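Local coordinates for 2-methyl-3-hydroxypyridine-5-carboxylic acid oxygenase (PDB 3ALJ), which catalyses the FAD-dependent oxygenation and ring opening of 2-methyl-3-hydroxypyridine-5-carboxylic acid, a step in the bacterial breakdown of vitamin B6, at residues A289-C294 with G302-N307; G20-T25 with A284-A289; P80-W85 with N356-A361. One frame throughout, in Å; residues are numbered along the deposited sequence. Where two conformers were deposited one is given.

Contacts 1 and 2 lie side by side, their centres about 7 Å apart, in the FAD-binding part of the chain. They share Ala289 and helix 288-291, and they touch where Ala304 packs on Ala22 and Gly287. Along the chain contact 2 closes before contact 1 opens, so one run from strand 283-285 into helix 300-314 meets first helix 21-32 and then folds back so that its own two parts pack together. Contact 3 stands apart, its centre about 22 Å from that of contact 1 and 28 Å from that of contact 2. It joins the seven-stranded sheet to the loop between helices 321-349 and 364-367, while contact 2 holds an FAD phosphate and contact 1 packs beside the flavin.

Contact 1: A289-C294 with G302-N307; sequences AAHAMC and GCAMVN
His291 and Met293 both set CG between their own backbone N and carbonyl carbon (chi1 58° for His291), and this aims the imidazole and the thioether across to helix 300-314, where Asn307 brings its amide to the ring. The His291 CE1 corner abuts the helix backbone, with Ala304 N 3.6 Å away near the ring plane and Ala304 CA also at the edge. An alanine suits this spot, since its small side chain lets the ring come close to the main chain. His291 NE2 comes 3.0 Å from Asn307 OD1, but the angle is too poor for a hydrogen bond, and the ring and amide planes stand 85° apart. OD1 is instead hydrogen-bonded to Thr336 of helix 321-349, which would hold the amide in place. Met293 keeps its chain extended to SD and bends at the last torsion (chi3 80°), leaving CE 3.9 Å from Cys303 SG. The flexible thioether can adapt its end to the cysteine, which in this crystal carries a covalently bound group, with a beta-mercaptoethanol, probably from the crystallisation liquor, beside it. Helix 321-349 also reaches His291, Met293 and Cys303, making the contact a three-way, fully buried junction. Gly302, at the start of its segment, makes a weak hydrogen bond from its N to FAD O2. The arrangement is packing beside the flavin site: the segment leaving the short helix 288-291 lies against the first turns of helix 300-314, whose N-terminal part adjoins the pyrimidine side of the isoalloxazine.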
loop_
_atom_site.group_PDB
_atom_site.type_symbol
_atom_site.label_atom_id
_atom_site.label_comp_id
_atom_site.label_asym_id
_atom_site.label_seq_id
_atom_site.Cartn_x
_atom_site.Cartn_y
_atom_site.Cartn_z
ATOM N N ALA A 289 -6.520 8.605 1.426
ATOM C CA ALA A 289 -7.420 9.760 1.635
ATOM C C ALA A 289 -8.297 9.972 0.388
ATOM O O ALA A 289 -9.422 10.511 0.495
ATOM C CB ALA A 289 -6.610 11.013 1.921
ATOM N N ALA A 290 -7.736 9.648 -0.799
ATOM C CA ALA A 290 -8.414 9.911 -2.061
ATOM C C ALA A 290 -8.917 8.686 -2.756
ATOM O O ALA A 290 -9.885 8.757 -3.525
ATOM C CB ALA A 290 -7.476 10.698 -2.981
ATOM N N HIS A 291 -8.179 7.542 -2.635
ATOM C CA HIS A 291 -8.439 6.433 -3.596
ATOM C C HIS A 291 -8.123 5.074 -3.001
ATOM O O HIS A 291 -7.634 4.176 -3.673
ATOM C CB HIS A 291 -7.599 6.708 -4.895
ATOM C CG HIS A 291 -6.137 6.831 -4.662
ATOM N ND1 HIS A 291 -5.344 5.792 -4.210
ATOM C CD2 HIS A 291 -5.307 7.885 -4.864
ATOM C CE1 HIS A 291 -4.076 6.233 -4.133
ATOM N NE2 HIS A 291 -4.027 7.476 -4.497
ATOM N N ALA A 292 -8.502 4.858 -1.760
ATOM C CA ALA A 292 -8.344 3.519 -1.228
ATOM C C ALA A 292 -9.104 2.469 -1.990
ATOM O O ALA A 292 -10.194 2.771 -2.517
ATOM C CB ALA A 292 -8.815 3.454 0.224
ATOM N N MET A 293 -8.516 1.287 -2.215
ATOM C CA MET A 293 -9.002 0.309 -3.171
ATOM C C MET A 293 -8.918 -1.105 -2.659
ATOM O O MET A 293 -8.258 -1.352 -1.641
ATOM C CB MET A 293 -8.276 0.524 -4.496
ATOM C CG MET A 293 -6.791 0.167 -4.431
ATOM S SD MET A 293 -5.975 0.339 -6.056
ATOM C CE MET A 293 -5.712 2.140 -6.058
ATOM N N CYS A 294 -9.570 -2.007 -3.346
ATOM C CA CYS A 294 -9.374 -3.393 -3.023
ATOM C C CYS A 294 -7.940 -3.835 -3.281
ATOM O O CYS A 294 -7.347 -3.350 -4.237
ATOM C CB CYS A 294 -10.310 -4.276 -3.884
ATOM S SG CYS A 294 -12.101 -3.934 -3.481
ATOM N N GLY A 302 1.152 1.400 -4.133
ATOM C CA GLY A 302 1.874 1.783 -5.388
ATOM C C GLY A 302 1.233 3.024 -5.979
ATOM O O GLY A 302 1.981 3.938 -6.368
ATOM N N CYS A 303 -0.104 3.028 -6.061
ATOM C CA CYS A 303 -0.777 4.242 -6.575
ATOM C C CYS A 303 -0.605 5.414 -5.604
ATOM O O CYS A 303 -0.329 6.541 -6.061
ATOM C CB CYS A 303 -2.270 3.965 -6.752
ATOM S SG CYS A 303 -2.582 2.890 -8.194
ATOM N N ALA A 304 -0.601 5.195 -4.291
ATOM C CA ALA A 304 -0.397 6.292 -3.364
ATOM C C ALA A 304 0.990 6.909 -3.590
ATOM O O ALA A 304 1.104 8.147 -3.611
ATOM C CB ALA A 304 -0.472 5.813 -1.900
ATOM N N MET A 305 2.002 6.076 -3.767
ATOM C CA MET A 305 3.368 6.554 -3.936
ATOM C C MET A 305 3.545 7.195 -5.304
ATOM O O MET A 305 4.200 8.270 -5.383
ATOM C CB MET A 305 4.311 5.369 -3.730
ATOM C CG MET A 305 4.335 4.978 -2.248
ATOM S SD MET A 305 5.386 3.464 -1.978
ATOM C CE MET A 305 7.040 4.195 -2.213
ATOM N N VAL A 306 3.073 6.571 -6.366
ATOM C CA VAL A 306 3.107 7.236 -7.746
ATOM C C VAL A 306 2.426 8.589 -7.671
ATOM O O VAL A 306 2.951 9.546 -8.204
ATOM C CB VAL A 306 2.476 6.333 -8.793
ATOM C CG1 VAL A 306 2.182 7.094 -10.102
ATOM C CG2 VAL A 306 3.488 5.181 -9.123
ATOM N N ASN A 307 1.252 8.669 -7.055
ATOM C CA ASN A 307 0.530 9.983 -7.009
ATOM C C ASN A 307 1.227 10.996 -6.173
ATOM O O ASN A 307 1.322 12.150 -6.630
ATOM C CB ASN A 307 -0.916 9.722 -6.581
ATOM C CG ASN A 307 -1.701 8.871 -7.550
ATOM O OD1 ASN A 307 -2.769 8.242 -7.163
ATOM N ND2 ASN A 307 -1.273 8.808 -8.708
#

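Contact 2: G20-T25 with A284-A289; sequences GFAGLT and ALVGDA. With FAD (flavin-adenine dinucleotide), chain B.
Ala22 and Gly287 meet where the first turn of helix 21-32 in the FAD-binding Rossmann-type fold meets the loop after strand 283-285, beside the cofactor; Gly20 and Gly23 fit the GxGxxG pattern, and Gly20 is the N-cap of helix 21-32. Apolar packing comes first. Ala22 CB lies 3.4 Å from Val286 CG2, though Val286 has a second conformer and the closeness is doubtful, and 4.0 Å from Gly287 CA. The small methyl suits Ala22, whose CB also lies beside FAD O1P. Gly287, without a CB, lets Ala22 and FAD O2P come close and tolerates its positive phi backbone. Gly20 likewise leaves room for FAD O5B.

The polar contacts run to the cofactor. Ala22 N donates to FAD O1P at 2.9 Å and Asp288 N to FAD O2P at 2.8 Å, both with N-H...acceptor angles of 161°, so the two segments grip different oxygens of one phosphate. The N-terminal end of helix 21-32 faces this group, and its dipole would probably steady the negative charge. Asp288 turns CG away from its carbonyl carbon (chi1 -84°), which carries the carboxylate along the ribityl chain, where OD1 accepts a hydrogen bond from FAD O3'. The Phe21 ring offers its edge to FAD O4', and Arg106 and Ala301 are among the further residues that bind the cofactor.

Within helix 21-32, Thr25 is tied back by its side chain: Phe21 O receives Thr25 N and Thr25 OG1 from opposite faces of its carbonyl plane, the hydroxyl bond being 2.8 Å long.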
loop_
_atom_site.group_PDB
_atom_site.type_symbol
_atom_site.label_atom_id
_atom_site.label_comp_id
_atom_site.label_asym_id
_atom_site.label_seq_id
_atom_site.Cartn_x
_atom_site.Cartn_y
_atom_site.Cartn_z
ATOM N N GLY A 20 2.276 8.014 6.620
ATOM C CA GLY A 20 2.314 6.731 5.879
ATOM C C GLY A 20 3.072 6.810 4.591
ATOM O O GLY A 20 3.910 7.704 4.370
ATOM N N PHE A 21 2.844 5.823 3.728
ATOM C CA PHE A 21 3.679 5.796 2.486
ATOM C C PHE A 21 3.408 6.995 1.599
ATOM O O PHE A 21 4.301 7.545 0.989
ATOM C CB PHE A 21 3.424 4.466 1.731
ATOM C CG PHE A 21 3.579 3.265 2.569
ATOM C CD1 PHE A 21 4.757 2.989 3.190
ATOM C CD2 PHE A 21 2.520 2.409 2.789
ATOM C CE1 PHE A 21 4.929 1.899 4.056
ATOM C CE2 PHE A 21 2.721 1.227 3.650
ATOM C CZ PHE A 21 3.935 0.975 4.188
ATOM N N ALA A 22 2.164 7.476 1.528
ATOM C CA ALA A 22 1.897 8.642 0.713
ATOM C C ALA A 22 2.526 9.936 1.222
ATOM O O ALA A 22 3.195 10.678 0.506
ATOM C CB ALA A 22 0.379 8.835 0.575
ATOM N N GLY A 23 2.406 10.111 2.573
ATOM C CA GLY A 23 2.958 11.352 3.128
ATOM C C GLY A 23 4.461 11.428 3.160
ATOM O O GLY A 23 5.040 12.484 2.858
ATOM N N LEU A 24 5.044 10.278 3.456
ATOM C CA LEU A 24 6.518 10.243 3.443
ATOM C C LEU A 24 7.058 10.391 2.012
ATOM O O LEU A 24 8.085 11.056 1.825
ATOM C CB LEU A 24 7.005 8.931 4.051
ATOM C CG LEU A 24 6.827 8.799 5.578
ATOM C CD1 LEU A 24 7.053 7.322 6.019
ATOM C CD2 LEU A 24 7.830 9.693 6.274
ATOM N N THR A 25 6.391 9.774 1.022
ATOM C CA THR A 25 6.819 9.954 -0.353
ATOM C C THR A 25 6.682 11.391 -0.748
ATOM O O THR A 25 7.629 11.975 -1.327
ATOM C CB THR A 25 5.926 9.064 -1.263
ATOM O OG1 THR A 25 6.227 7.673 -1.047
ATOM C CG2 THR A 25 6.238 9.398 -2.772
ATOM N N ALA A 284 -4.039 19.168 -1.629
ATOM C CA ALA A 284 -4.099 17.934 -2.470
ATOM C C ALA A 284 -4.256 16.774 -1.554
ATOM O O ALA A 284 -3.526 16.632 -0.531
ATOM C CB ALA A 284 -2.838 17.766 -3.204
ATOM N N LEU A 285 -5.190 15.921 -1.936
ATOM C CA LEU A 285 -5.440 14.622 -1.196
ATOM C C LEU A 285 -4.670 13.517 -1.928
ATOM O O LEU A 285 -4.836 13.353 -3.140
ATOM C CB LEU A 285 -6.924 14.282 -1.228
ATOM C CG LEU A 285 -7.771 15.428 -0.585
ATOM C CD1 LEU A 285 -9.235 14.963 -0.636
ATOM C CD2 LEU A 285 -7.366 15.756 0.868
ATOM N N VAL A 286 -3.890 12.738 -1.189
ATOM C CA VAL A 286 -2.948 11.705 -1.802
ATOM C C VAL A 286 -3.165 10.409 -1.090
ATOM O O VAL A 286 -3.176 10.420 0.159
ATOM C CB VAL A 286 -1.445 12.116 -1.676
ATOM C CG1 VAL A 286 -1.209 13.508 -2.457
ATOM C CG2 VAL A 286 -0.806 11.975 -0.222
ATOM N N GLY A 287 -3.201 9.281 -1.781
ATOM C CA GLY A 287 -3.190 8.014 -1.083
ATOM C C GLY A 287 -4.589 7.573 -0.703
ATOM O O GLY A 287 -5.548 7.895 -1.425
ATOM N N ASP A 288 -4.688 6.798 0.381
ATOM C CA ASP A 288 -5.985 6.268 0.750
ATOM C C ASP A 288 -7.020 7.425 1.127
ATOM O O ASP A 288 -8.240 7.151 1.117
ATOM C CB ASP A 288 -5.836 5.394 2.003
ATOM C CG ASP A 288 -5.394 3.945 1.678
ATOM O OD1 ASP A 288 -5.068 3.659 0.517
ATOM O OD2 ASP A 288 -5.420 3.153 2.644
ATOM N N ALA A 289 -6.520 8.605 1.426
ATOM C CA ALA A 289 -7.420 9.760 1.635
ATOM C C ALA A 289 -8.297 9.972 0.388
ATOM O O ALA A 289 -9.422 10.511 0.495
ATOM C CB ALA A 289 -6.610 11.013 1.921
HETATM P PA FAD B . -1.849 5.108 5.514
HETATM O O1A FAD B . -0.815 4.067 5.218
HETATM O O2A FAD B . -3.070 4.733 6.127
HETATM O O5B FAD B . -1.114 6.206 6.395
HETATM C C5B FAD B . -1.839 7.374 6.905
HETATM C C4B FAD B . -0.968 7.799 8.069
HETATM O O4B FAD B . -1.655 9.020 8.511
HETATM C C3B FAD B . -0.986 6.897 9.247
HETATM O O3B FAD B . 0.338 6.720 9.789
HETATM C C2B FAD B . -2.007 7.583 10.226
HETATM O O2B FAD B . -1.733 7.319 11.613
HETATM C C1B FAD B . -1.770 9.039 9.993
HETATM N N9A FAD B . -2.923 9.862 10.170
HETATM C C8A FAD B . -4.257 9.556 10.020
HETATM N N7A FAD B . -5.032 10.635 10.203
HETATM C C5A FAD B . -4.167 11.678 10.494
HETATM C C6A FAD B . -4.372 13.042 10.686
HETATM N N6A FAD B . -5.644 13.566 10.692
HETATM N N1A FAD B . -3.285 13.785 10.907
HETATM C C2A FAD B . -2.047 13.280 10.952
HETATM N N3A FAD B . -1.768 11.962 10.732
HETATM C C4A FAD B . -2.861 11.192 10.475
HETATM N N1 FAD B . -0.799 -1.757 -1.226
HETATM C C2 FAD B . 0.225 -2.129 -1.973
HETATM O O2 FAD B . 0.848 -1.348 -2.710
HETATM N N3 FAD B . 0.640 -3.461 -1.968
HETATM C C4 FAD B . 0.026 -4.416 -1.156
HETATM O O4 FAD B . 0.548 -5.590 -1.072
HETATM C C4X FAD B . -1.056 -3.997 -0.401
HETATM N N5 FAD B . -1.798 -4.962 0.363
HETATM C C5X FAD B . -2.919 -4.547 1.059
HETATM C C6 FAD B . -3.729 -5.479 1.730
HETATM C C7 FAD B . -4.803 -5.063 2.475
HETATM C C7M FAD B . -5.666 -6.122 3.219
HETATM C C8 FAD B . -5.150 -3.729 2.519
HETATM C C8M FAD B . -6.376 -3.225 3.315
HETATM C C9 FAD B . -4.356 -2.788 1.849
HETATM C C9A FAD B . -3.248 -3.197 1.068
HETATM N N10 FAD B . -2.427 -2.241 0.322
HETATM C C10 FAD B . -1.393 -2.667 -0.423
HETATM C "C1'" FAD B . -2.833 -0.756 0.333
HETATM C "C2'" FAD B . -1.947 -0.006 1.318
HETATM O "O2'" FAD B . -2.061 -0.617 2.620
HETATM C "C3'" FAD B . -2.469 1.435 1.474
HETATM O "O3'" FAD B . -2.992 1.851 0.156
HETATM C "C4'" FAD B . -1.436 2.423 1.827
HETATM O "O4'" FAD B . -0.937 2.056 3.145
HETATM C "C5'" FAD B . -1.996 3.802 1.949
HETATM O "O5'" FAD B . -0.946 4.689 2.320
HETATM P P FAD B . -1.371 6.125 2.825
HETATM O O1P FAD B . -0.112 6.788 3.193
HETATM O O2P FAD B . -2.306 6.806 1.874
HETATM O O3P FAD B . -2.270 5.844 4.139
#

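Contact 3: P80-W85 with N356-A361; sequences PTYETW and NMFTPA
Tyr82 stands near the start of strand 82-86 and faces Phe358, which lies at the centre of an inverse gamma turn in an otherwise irregular loop, so a regular strand is met by a sharp bend. That bend carries Phe358 toward the sheet, and the contact between the two segments rests almost wholly on one aromatic pair. The phenyl edge points at the face of the phenol in a T-shaped (edge-to-face) stack, with ring centroids 4.9 Å apart and planes at 62°. Phe358 CE2 is the leading atom: it sits over the Tyr82 ring, displaced toward the rim, 3.5 Å from Tyr82 CZ. Its neighbour Phe358 CZ leans past the ring toward the hydroxyl end and lies 3.8 Å from Tyr82 OH. Tyr82 puts CG anti to its backbone N (chi1 -170°), which swings the phenol off the strand and across the path of the phenyl at about a right angle. Large flat side chains suit both places, because they bridge a gap too wide for the backbones to meet, and the electron-rich face of the phenol accepts the C-H edge of the phenyl.

Farther along the strand, Trp85 NE1 donates to Glu83 OE2 at 2.9 Å, with the oxygen in the indole plane but approached from above the carboxylate plane; the same oxygen is also hydrogen-bonded to Ser90.

Phe358 also meets the rings of Phe96 and Trp56, and Glu94 accepts a bond from its N. The loop between helices 321-349 and 364-367 is thereby held against strands 82-86 and 89-94, at the edge of the seven-stranded sheet.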
loop_
_atom_site.group_PDB
_atom_site.type_symbol
_atom_site.label_atom_id
_atom_site.label_comp_id
_atom_site.label_asym_id
_atom_site.label_seq_id
_atom_site.Cartn_x
_atom_site.Cartn_y
_atom_site.Cartn_z
ATOM N N PRO A 80 10.996 -16.263 -7.172
ATOM C CA PRO A 80 11.241 -16.712 -8.575
ATOM C C PRO A 80 10.014 -16.738 -9.394
ATOM O O PRO A 80 10.131 -16.653 -10.604
ATOM C CB PRO A 80 11.671 -18.163 -8.437
ATOM C CG PRO A 80 12.113 -18.292 -7.006
ATOM C CD PRO A 80 11.374 -17.215 -6.121
ATOM N N THR A 81 8.819 -16.931 -8.836
ATOM C CA THR A 81 7.597 -16.930 -9.559
ATOM C C THR A 81 6.435 -16.547 -8.619
ATOM O O THR A 81 6.551 -16.707 -7.389
ATOM C CB THR A 81 7.284 -18.314 -10.211
ATOM O OG1 THR A 81 6.188 -18.092 -11.159
ATOM C CG2 THR A 81 7.039 -19.390 -9.305
ATOM N N TYR A 82 5.383 -15.997 -9.251
ATOM C CA TYR A 82 4.084 -15.799 -8.546
ATOM C C TYR A 82 3.192 -16.962 -8.989
ATOM O O TYR A 82 2.740 -17.058 -10.112
ATOM C CB TYR A 82 3.546 -14.446 -8.974
ATOM C CG TYR A 82 2.367 -13.978 -8.204
ATOM C CD1 TYR A 82 1.181 -14.782 -8.095
ATOM C CD2 TYR A 82 2.388 -12.719 -7.566
ATOM C CE1 TYR A 82 0.063 -14.262 -7.361
ATOM C CE2 TYR A 82 1.276 -12.219 -6.884
ATOM C CZ TYR A 82 0.167 -12.993 -6.785
ATOM O OH TYR A 82 -0.999 -12.508 -6.158
ATOM N N GLU A 83 3.026 -17.895 -7.995
ATOM C CA GLU A 83 2.299 -19.156 -8.245
ATOM C C GLU A 83 0.852 -19.059 -7.648
ATOM O O GLU A 83 0.688 -18.440 -6.609
ATOM C CB GLU A 83 3.091 -20.310 -7.683
ATOM C CG GLU A 83 2.424 -21.658 -7.914
ATOM C CD GLU A 83 3.315 -22.838 -7.494
ATOM O OE1 GLU A 83 4.276 -22.645 -6.733
ATOM O OE2 GLU A 83 2.914 -23.972 -7.830
ATOM N N THR A 84 -0.113 -19.657 -8.308
ATOM C CA THR A 84 -1.463 -19.782 -7.783
ATOM C C THR A 84 -1.833 -21.215 -7.647
ATOM O O THR A 84 -1.595 -22.025 -8.632
ATOM C CB THR A 84 -2.410 -19.067 -8.750
ATOM O OG1 THR A 84 -2.012 -17.699 -8.821
ATOM C CG2 THR A 84 -3.868 -19.022 -8.211
ATOM N N TRP A 85 -2.411 -21.580 -6.496
ATOM C CA TRP A 85 -3.056 -22.928 -6.342
ATOM C C TRP A 85 -4.557 -22.790 -6.210
ATOM O O TRP A 85 -5.042 -21.851 -5.573
ATOM C CB TRP A 85 -2.538 -23.640 -5.092
ATOM C CG TRP A 85 -1.074 -24.018 -5.119
ATOM C CD1 TRP A 85 -0.162 -23.828 -6.095
ATOM C CD2 TRP A 85 -0.401 -24.661 -3.972
ATOM N NE1 TRP A 85 1.065 -24.340 -5.661
ATOM C CE2 TRP A 85 0.958 -24.863 -4.382
ATOM C CE3 TRP A 85 -0.832 -25.070 -2.677
ATOM C CZ2 TRP A 85 1.919 -25.438 -3.527
ATOM C CZ3 TRP A 85 0.150 -25.684 -1.813
ATOM C CH2 TRP A 85 1.481 -25.796 -2.241
ATOM N N ASN A 356 -3.206 -17.069 -13.862
ATOM C CA ASN A 356 -2.981 -16.384 -15.160
ATOM C C ASN A 356 -3.750 -15.105 -15.375
ATOM O O ASN A 356 -4.052 -14.695 -16.533
ATOM C CB ASN A 356 -3.177 -17.366 -16.366
ATOM C CG ASN A 356 -2.121 -18.392 -16.456
ATOM O OD1 ASN A 356 -0.926 -18.072 -16.315
ATOM N ND2 ASN A 356 -2.574 -19.663 -16.577
ATOM N N MET A 357 -4.063 -14.443 -14.269
ATOM C CA MET A 357 -4.830 -13.182 -14.338
ATOM C C MET A 357 -4.070 -11.884 -14.216
ATOM O O MET A 357 -4.625 -10.816 -14.311
ATOM C CB MET A 357 -6.065 -13.201 -13.370
ATOM C CG MET A 357 -7.050 -14.343 -13.607
ATOM S SD MET A 357 -7.825 -14.173 -15.215
ATOM C CE MET A 357 -8.867 -12.806 -14.826
ATOM N N PHE A 358 -2.725 -12.017 -14.160
ATOM C CA PHE A 358 -1.955 -10.782 -14.246
ATOM C C PHE A 358 -1.694 -10.518 -15.728
ATOM O O PHE A 358 -0.580 -10.714 -16.276
ATOM C CB PHE A 358 -0.624 -10.931 -13.467
ATOM C CG PHE A 358 -0.854 -10.768 -11.975
ATOM C CD1 PHE A 358 -1.067 -9.477 -11.454
ATOM C CD2 PHE A 358 -0.934 -11.917 -11.157
ATOM C CE1 PHE A 358 -1.374 -9.330 -10.057
ATOM C CE2 PHE A 358 -1.196 -11.713 -9.757
ATOM C CZ PHE A 358 -1.439 -10.468 -9.287
ATOM N N THR A 359 -2.783 -10.137 -16.405
ATOM C CA THR A 359 -2.771 -9.862 -17.845
ATOM C C THR A 359 -2.169 -8.493 -18.070
ATOM O O THR A 359 -1.873 -7.713 -17.108
ATOM C CB THR A 359 -4.254 -9.728 -18.321
ATOM O OG1 THR A 359 -4.874 -8.668 -17.513
ATOM C CG2 THR A 359 -5.093 -11.013 -18.088
ATOM N N PRO A 360 -1.963 -8.119 -19.345
ATOM C CA PRO A 360 -1.522 -6.805 -19.563
ATOM C C PRO A 360 -2.307 -5.691 -18.975
ATOM O O PRO A 360 -1.792 -4.745 -18.395
ATOM C CB PRO A 360 -1.437 -6.725 -21.131
ATOM C CG PRO A 360 -1.057 -8.135 -21.502
ATOM C CD PRO A 360 -1.912 -8.984 -20.535
ATOM N N ALA A 361 -3.645 -5.849 -19.008
ATOM C CA ALA A 361 -4.451 -4.864 -18.367
ATOM C C ALA A 361 -4.336 -4.756 -16.830
ATOM O O ALA A 361 -4.343 -3.682 -16.282
ATOM C CB ALA A 361 -5.940 -5.092 -18.876
#